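Local coordinates for chorismate mutase (Burkholderia thailandensis, PDB 6CNZ), which probably catalyses the rearrangement of chorismate to prephenate, a step toward phenylalanine and tyrosine, as a chorismate mutase of the all-helical type II family, at residues N65-F76 and L122-R133. Numbering follows the deposited sequence.
Sequences NGVDPAYARTFF and LIAALARVAPLR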
ATOM      1  N   ASN A  65      -0.813  -9.003 -21.085  1.00 52.64           N
ATOM      2  CA  ASN A  65      -0.185  -9.753 -20.002  1.00 54.79           C
ATOM      3  C   ASN A  65      -0.613 -11.217 -19.943  1.00 56.42           C
ATOM      4  O   ASN A  65      -0.318 -11.891 -18.948  1.00 54.30           O
ATOM      5  CB  ASN A  65      -0.488  -9.094 -18.651  1.00 62.03           C
ATOM      6  CG  ASN A  65       0.100  -7.695 -18.528  1.00 76.97           C
ATOM      7  OD1 ASN A  65       1.237  -7.527 -18.087  1.00 79.98           O
ATOM      8  ND2 ASN A  65      -0.684  -6.681 -18.903  1.00 78.22           N
ATOM      9  N   GLY A  66      -1.317 -11.721 -20.953  1.00 55.58           N
ATOM     10  CA  GLY A  66      -1.709 -13.120 -20.943  1.00 54.10           C
ATOM     11  C   GLY A  66      -2.838 -13.495 -20.001  1.00 53.72           C
ATOM     12  O   GLY A  66      -3.077 -14.688 -19.795  1.00 55.95           O
ATOM     13  N   VAL A  67      -3.544 -12.518 -19.431  1.00 48.79           N
ATOM     14  CA  VAL A  67      -4.684 -12.762 -18.554  1.00 43.18           C
ATOM     15  C   VAL A  67      -5.963 -12.765 -19.377  1.00 43.96           C
ATOM     16  O   VAL A  67      -6.144 -11.915 -20.255  1.00 40.66           O
ATOM     17  CB  VAL A  67      -4.764 -11.691 -17.454  1.00 38.86           C
ATOM     18  CG1 VAL A  67      -5.760 -12.112 -16.392  1.00 38.15           C
ATOM     19  CG2 VAL A  67      -3.415 -11.464 -16.869  1.00 42.76           C
ATOM     20  N   ASP A  68      -6.871 -13.684 -19.060  1.00 42.35           N
ATOM     21  CA  ASP A  68      -8.194 -13.718 -19.689  1.00 42.46           C
ATOM     22  C   ASP A  68      -8.918 -12.382 -19.532  1.00 41.95           C
ATOM     23  O   ASP A  68      -9.174 -11.955 -18.394  1.00 35.90           O
ATOM     24  CB  ASP A  68      -9.036 -14.832 -19.081  1.00 42.33           C
ATOM     25  CG  ASP A  68     -10.470 -14.789 -19.549  1.00 47.92           C
ATOM     26  OD1 ASP A  68     -10.703 -15.031 -20.746  1.00 54.55           O
ATOM     27  OD2 ASP A  68     -11.363 -14.511 -18.729  1.00 51.48           O
ATOM     28  N   PRO A  69      -9.286 -11.706 -20.629  1.00 43.01           N
ATOM     29  CA  PRO A  69      -9.827 -10.341 -20.497  1.00 42.78           C
ATOM     30  C   PRO A  69     -11.066 -10.262 -19.622  1.00 39.55           C
ATOM     31  O   PRO A  69     -11.231  -9.283 -18.890  1.00 40.84           O
ATOM     32  CB  PRO A  69     -10.130  -9.939 -21.953  1.00 42.73           C
ATOM     33  CG  PRO A  69      -9.231 -10.790 -22.784  1.00 44.16           C
ATOM     34  CD  PRO A  69      -9.096 -12.101 -22.038  1.00 42.65           C
ATOM     35  N   ALA A  70     -11.941 -11.268 -19.669  1.00 40.93           N
ATOM     36  CA  ALA A  70     -13.159 -11.205 -18.865  1.00 37.91           C
ATOM     37  C   ALA A  70     -12.848 -11.381 -17.383  1.00 35.07           C
ATOM     38  O   ALA A  70     -13.488 -10.764 -16.525  1.00 39.10           O
ATOM     39  CB  ALA A  70     -14.160 -12.257 -19.348  1.00 38.10           C
ATOM     40  N   TYR A  71     -11.870 -12.226 -17.066  1.00 32.29           N
ATOM     41  CA  TYR A  71     -11.433 -12.392 -15.687  1.00 29.91           C
ATOM     42  C   TYR A  71     -10.876 -11.090 -15.128  1.00 33.12           C
ATOM     43  O   TYR A  71     -11.191 -10.703 -13.999  1.00 27.72           O
ATOM     44  CB  TYR A  71     -10.381 -13.485 -15.646  1.00 39.96           C
ATOM     45  CG  TYR A  71      -9.824 -13.833 -14.301  1.00 33.23           C
ATOM     46  CD1 TYR A  71     -10.654 -14.198 -13.259  1.00 29.04           C
ATOM     47  CD2 TYR A  71      -8.453 -13.850 -14.093  1.00 33.53           C
ATOM     48  CE1 TYR A  71     -10.141 -14.545 -12.032  1.00 30.43           C
ATOM     49  CE2 TYR A  71      -7.923 -14.204 -12.874  1.00 29.72           C
ATOM     50  CZ  TYR A  71      -8.773 -14.557 -11.843  1.00 36.64           C
ATOM     51  OH  TYR A  71      -8.245 -14.919 -10.622  1.00 30.09           O
ATOM     52  N   ALA A  72     -10.047 -10.395 -15.907  1.00 35.45           N
ATOM     53  CA  ALA A  72      -9.518  -9.118 -15.439  1.00 35.63           C
ATOM     54  C   ALA A  72     -10.619  -8.069 -15.344  1.00 28.84           C
ATOM     55  O   ALA A  72     -10.663  -7.306 -14.375  1.00 27.08           O
ATOM     56  CB  ALA A  72      -8.400  -8.642 -16.357  1.00 28.43           C
ATOM     57  N   ARG A  73     -11.527  -8.031 -16.323  1.00 29.76           N
ATOM     58  CA  ARG A  73     -12.597  -7.036 -16.295  1.00 35.34           C
ATOM     59  C   ARG A  73     -13.473  -7.217 -15.063  1.00 34.21           C
ATOM     60  O   ARG A  73     -13.721  -6.263 -14.311  1.00 32.64           O
ATOM     61  CB  ARG A  73     -13.450  -7.119 -17.565  1.00 34.51           C
ATOM     62  CG  ARG A  73     -14.566  -6.073 -17.598  1.00 39.88           C
ATOM     63  CD  ARG A  73     -15.616  -6.334 -18.686  1.00 46.71           C
ATOM     64  NE  ARG A  73     -16.527  -5.192 -18.767  1.00 53.77           N
ATOM     65  CZ  ARG A  73     -16.320  -4.122 -19.533  1.00 52.52           C
ATOM     66  NH1 ARG A  73     -15.245  -4.055 -20.308  1.00 57.66           N
ATOM     67  NH2 ARG A  73     -17.191  -3.122 -19.537  1.00 45.56           N
ATOM     68  N   THR A  74     -13.932  -8.446 -14.829  1.00 29.40           N
ATOM     69  CA  THR A  74     -14.727  -8.729 -13.641  1.00 32.33           C
ATOM     70  C   THR A  74     -13.990  -8.323 -12.371  1.00 26.40           C
ATOM     71  O   THR A  74     -14.575  -7.695 -11.483  1.00 35.46           O
ATOM     72  CB  THR A  74     -15.079 -10.214 -13.592  1.00 36.45           C
ATOM     73  OG1 THR A  74     -15.939 -10.519 -14.683  1.00 40.02           O
ATOM     74  CG2 THR A  74     -15.793 -10.550 -12.288  1.00 37.26           C
ATOM     75  N   PHE A  75     -12.700  -8.667 -12.275  1.00 32.33           N
ATOM     76  CA  PHE A  75     -11.917  -8.278 -11.108  1.00 30.98           C
ATOM     77  C   PHE A  75     -11.920  -6.766 -10.929  1.00 32.39           C
ATOM     78  O   PHE A  75     -11.991  -6.270  -9.796  1.00 27.99           O
ATOM     79  CB  PHE A  75     -10.490  -8.805 -11.227  1.00 32.81           C
ATOM     80  CG  PHE A  75      -9.586  -8.416 -10.073  1.00 29.62           C
ATOM     81  CD1 PHE A  75      -9.669  -9.077  -8.853  1.00 25.41           C
ATOM     82  CD2 PHE A  75      -8.645  -7.409 -10.220  1.00 25.41           C
ATOM     83  CE1 PHE A  75      -8.838  -8.738  -7.795  1.00 24.60           C
ATOM     84  CE2 PHE A  75      -7.800  -7.059  -9.167  1.00 25.92           C
ATOM     85  CZ  PHE A  75      -7.896  -7.728  -7.948  1.00 23.04           C
ATOM     86  N   PHE A  76     -11.873  -6.011 -12.030  1.00 29.63           N
ATOM     87  CA  PHE A  76     -11.866  -4.562 -11.865  1.00 31.87           C
ATOM     88  C   PHE A  76     -13.271  -4.006 -11.680  1.00 31.85           C
ATOM     89  O   PHE A  76     -13.429  -2.997 -10.981  1.00 30.64           O
ATOM     90  CB  PHE A  76     -11.115  -3.882 -13.019  1.00 28.04           C
ATOM     91  CG  PHE A  76      -9.628  -3.757 -12.759  1.00 29.15           C
ATOM     92  CD1 PHE A  76      -8.767  -4.827 -12.997  1.00 25.65           C
ATOM     93  CD2 PHE A  76      -9.096  -2.590 -12.232  1.00 34.66           C
ATOM     94  CE1 PHE A  76      -7.402  -4.723 -12.740  1.00 29.86           C
ATOM     95  CE2 PHE A  76      -7.725  -2.481 -11.972  1.00 37.23           C
ATOM     96  CZ  PHE A  76      -6.880  -3.553 -12.228  1.00 36.66           C
ATOM     97  N   LEU A 122      -1.875  -4.536 -10.281  1.00 28.87           N
ATOM     98  CA  LEU A 122      -2.964  -5.479 -10.060  1.00 28.16           C
ATOM     99  C   LEU A 122      -3.106  -6.447 -11.220  1.00 34.48           C
ATOM    100  O   LEU A 122      -3.340  -7.645 -11.008  1.00 34.80           O
ATOM    101  CB  LEU A 122      -4.265  -4.720  -9.841  1.00 24.13           C
ATOM    102  CG  LEU A 122      -4.348  -4.141  -8.430  1.00 29.46           C
ATOM    103  CD1 LEU A 122      -5.605  -3.296  -8.275  1.00 26.62           C
ATOM    104  CD2 LEU A 122      -4.342  -5.280  -7.411  1.00 30.57           C
ATOM    105  N   ILE A 123      -2.973  -5.957 -12.456  1.00 31.52           N
ATOM    106  CA  ILE A 123      -3.100  -6.862 -13.595  1.00 34.45           C
ATOM    107  C   ILE A 123      -1.974  -7.883 -13.584  1.00 34.81           C
ATOM    108  O   ILE A 123      -2.200  -9.072 -13.821  1.00 32.50           O
ATOM    109  CB  ILE A 123      -3.150  -6.079 -14.919  1.00 29.77           C
ATOM    110  CG1 ILE A 123      -4.473  -5.331 -15.005  1.00 43.91           C
ATOM    111  CG2 ILE A 123      -3.008  -7.016 -16.109  1.00 31.57           C
ATOM    112  CD1 ILE A 123      -4.727  -4.737 -16.355  1.00 45.20           C
ATOM    113  N   ALA A 124      -0.751  -7.446 -13.277  1.00 37.59           N
ATOM    114  CA  ALA A 124       0.359  -8.388 -13.173  1.00 34.04           C
ATOM    115  C   ALA A 124       0.179  -9.335 -11.986  1.00 36.10           C
ATOM    116  O   ALA A 124       0.520 -10.523 -12.072  1.00 31.03           O
ATOM    117  CB  ALA A 124       1.680  -7.627 -13.061  1.00 36.05           C
ATOM    118  N   ALA A 125      -0.353  -8.829 -10.867  1.00 30.72           N
ATOM    119  CA  ALA A 125      -0.592  -9.697  -9.720  1.00 33.79           C
ATOM    120  C   ALA A 125      -1.679 -10.721 -10.023  1.00 32.78           C
ATOM    121  O   ALA A 125      -1.565 -11.884  -9.629  1.00 32.75           O
ATOM    122  CB  ALA A 125      -0.976  -8.870  -8.490  1.00 28.44           C
ATOM    123  N   LEU A 126      -2.741 -10.299 -10.721  1.00 34.80           N
ATOM    124  CA  LEU A 126      -3.807 -11.223 -11.095  1.00 32.43           C
ATOM    125  C   LEU A 126      -3.285 -12.326 -12.009  1.00 38.60           C
ATOM    126  O   LEU A 126      -3.685 -13.492 -11.882  1.00 40.57           O
ATOM    127  CB  LEU A 126      -4.936 -10.448 -11.779  1.00 36.23           C
ATOM    128  CG  LEU A 126      -6.354 -11.031 -11.796  1.00 30.58           C
ATOM    129  CD1 LEU A 126      -6.892 -11.224 -10.375  1.00 27.40           C
ATOM    130  CD2 LEU A 126      -7.263 -10.103 -12.585  1.00 32.13           C
ATOM    131  N   ALA A 127      -2.398 -11.970 -12.946  1.00 31.12           N
ATOM    132  CA  ALA A 127      -1.805 -12.966 -13.838  1.00 30.96           C
ATOM    133  C   ALA A 127      -1.128 -14.083 -13.058  1.00 32.51           C
ATOM    134  O   ALA A 127      -1.161 -15.244 -13.474  1.00 35.31           O
ATOM    135  CB  ALA A 127      -0.793 -12.307 -14.777  1.00 38.73           C
ATOM    136  N   ARG A 128      -0.494 -13.755 -11.928  1.00 32.37           N
ATOM    137  CA  ARG A 128       0.148 -14.811 -11.154  1.00 29.88           C
ATOM    138  C   ARG A 128      -0.860 -15.636 -10.380  1.00 34.14           C
ATOM    139  O   ARG A 128      -0.556 -16.775 -10.010  1.00 38.88           O
ATOM    140  CB  ARG A 128       1.185 -14.238 -10.192  1.00 31.53           C
ATOM    141  CG  ARG A 128       2.441 -13.731 -10.889  1.00 38.60           C
ATOM    142  CD  ARG A 128       3.326 -12.984  -9.919  1.00 45.47           C
ATOM    143  NE  ARG A 128       4.371 -12.233 -10.604  1.00 45.98           N
ATOM    144  CZ  ARG A 128       5.268 -11.478  -9.981  1.00 43.05           C
ATOM    145  NH1 ARG A 128       5.242 -11.386  -8.660  1.00 35.52           N
ATOM    146  NH2 ARG A 128       6.186 -10.815 -10.675  1.00 43.09           N
ATOM    147  N   VAL A 129      -2.042 -15.085 -10.117  1.00 29.16           N
ATOM    148  CA  VAL A 129      -3.073 -15.833  -9.403  1.00 35.88           C
ATOM    149  C   VAL A 129      -3.909 -16.688 -10.349  1.00 29.40           C
ATOM    150  O   VAL A 129      -4.482 -17.696  -9.918  1.00 32.84           O
ATOM    151  CB  VAL A 129      -3.919 -14.840  -8.585  1.00 34.02           C
ATOM    152  CG1 VAL A 129      -5.190 -15.474  -8.060  1.00 28.97           C
ATOM    153  CG2 VAL A 129      -3.078 -14.302  -7.427  1.00 37.95           C
ATOM    154  N   ALA A 130      -3.932 -16.353 -11.631  1.00 28.38           N
ATOM    155  CA  ALA A 130      -4.774 -17.040 -12.609  1.00 38.81           C
ATOM    156  C   ALA A 130      -4.680 -18.565 -12.562  1.00 42.31           C
ATOM    157  O   ALA A 130      -5.737 -19.213 -12.520  1.00 39.09           O
ATOM    158  CB  ALA A 130      -4.441 -16.497 -14.005  1.00 39.44           C
ATOM    159  N   PRO A 131      -3.499 -19.199 -12.520  1.00 38.84           N
ATOM    160  CA  PRO A 131      -3.469 -20.677 -12.539  1.00 37.09           C
ATOM    161  C   PRO A 131      -4.198 -21.327 -11.370  1.00 41.06           C
ATOM    162  O   PRO A 131      -4.446 -22.538 -11.421  1.00 43.39           O
ATOM    163  CB  PRO A 131      -1.971 -21.010 -12.488  1.00 39.39           C
ATOM    164  CG  PRO A 131      -1.261 -19.742 -12.870  1.00 33.75           C
ATOM    165  CD  PRO A 131      -2.143 -18.637 -12.365  1.00 38.45           C
ATOM    166  N   LEU A 132      -4.524 -20.573 -10.323  1.00 38.63           N
ATOM    167  CA  LEU A 132      -5.211 -21.071  -9.135  1.00 38.29           C
ATOM    168  C   LEU A 132      -6.713 -20.858  -9.204  1.00 39.53           C
ATOM    169  O   LEU A 132      -7.434 -21.303  -8.300  1.00 40.92           O
ATOM    170  CB  LEU A 132      -4.674 -20.368  -7.881  1.00 47.89           C
ATOM    171  CG  LEU A 132      -3.362 -20.820  -7.223  1.00 61.30           C
ATOM    172  CD1 LEU A 132      -2.261 -21.151  -8.235  1.00 62.29           C
ATOM    173  CD2 LEU A 132      -2.890 -19.743  -6.271  1.00 58.55           C
ATOM    174  N   ARG A 133      -7.191 -20.189 -10.258  1.00 37.44           N
ATOM    175  CA  ARG A 133      -8.555 -19.676 -10.281  1.00 41.47           C
ATOM    176  C   ARG A 133      -9.566 -20.781 -10.013  1.00 31.92           C
ATOM    177  O   ARG A 133     -10.536 -20.583  -9.277  1.00 32.03           O
ATOM    178  CB  ARG A 133      -8.810 -19.005 -11.631  1.00 39.11           C
ATOM    179  CG  ARG A 133     -10.194 -18.454 -11.837  1.00 41.83           C
ATOM    180  CD  ARG A 133     -10.318 -17.921 -13.251  1.00 36.14           C
ATOM    181  NE  ARG A 133     -11.641 -17.377 -13.515  1.00 39.70           N
ATOM    182  CZ  ARG A 133     -12.038 -16.935 -14.701  1.00 39.61           C
ATOM    183  NH1 ARG A 133     -11.211 -16.978 -15.741  1.00 36.54           N
ATOM    184  NH2 ARG A 133     -13.261 -16.455 -14.851  1.00 47.64           N
TER
HETATM  185  O   HOH W   1     -13.320 -15.692 -17.370  1.00 44.27           O
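Arg-133 lies flat along the ring of Tyr-71, its guanidinium plane turned only 22° from the ring. Extended from CG to NE, the arginine runs past the tyrosine in the opposite direction, so that CD sits over one face, 3.9 Å from the ring centroid, while the middle of the guanidinium covers the CD1 rim, with NE 3.3 Å from CD1 of Tyr-71. Over the CB-CG end of the tyrosine, NH1 of Arg-133 makes a long salt bridge of 3.9 Å to OD2 of Asp-68, and a water accepts from NH2 of Arg-133 and donates to the same OD2. That oxygen also takes the backbone N-H of Tyr-71 from above the carboxylate plane, making Asp-68 the N-cap of helix 69-96. In this all-helical fold the helix starts just after a Schellman motif, with Gly-66 at C-prime, that closes helix 48-64, and its first turns pack on the C-terminal part of helix 107-129, the axes of 69-76 and 122-129 running at 122°, N to C. Here Leu-126 fills the middle: CG, anti to the backbone N (chi1 -157°), carries the branch toward 65-76 and meets Tyr-71 CE2. CD1 lies over a face of the Phe-75 ring, and CD2 is 3.7 Å from Phe-75 CB. Phe-76 CZ touches Leu-122 CB at 3.7 Å, while the Ile-123 side chain crosses Phe-76 at about a right angle, its CG1 against CE1. Val-67 CG2 presses tightly on Ala-127 CB at 3.5 Å. The Tyr-71 hydroxyl hydrogen-bonds to the carbonyl of Val-170.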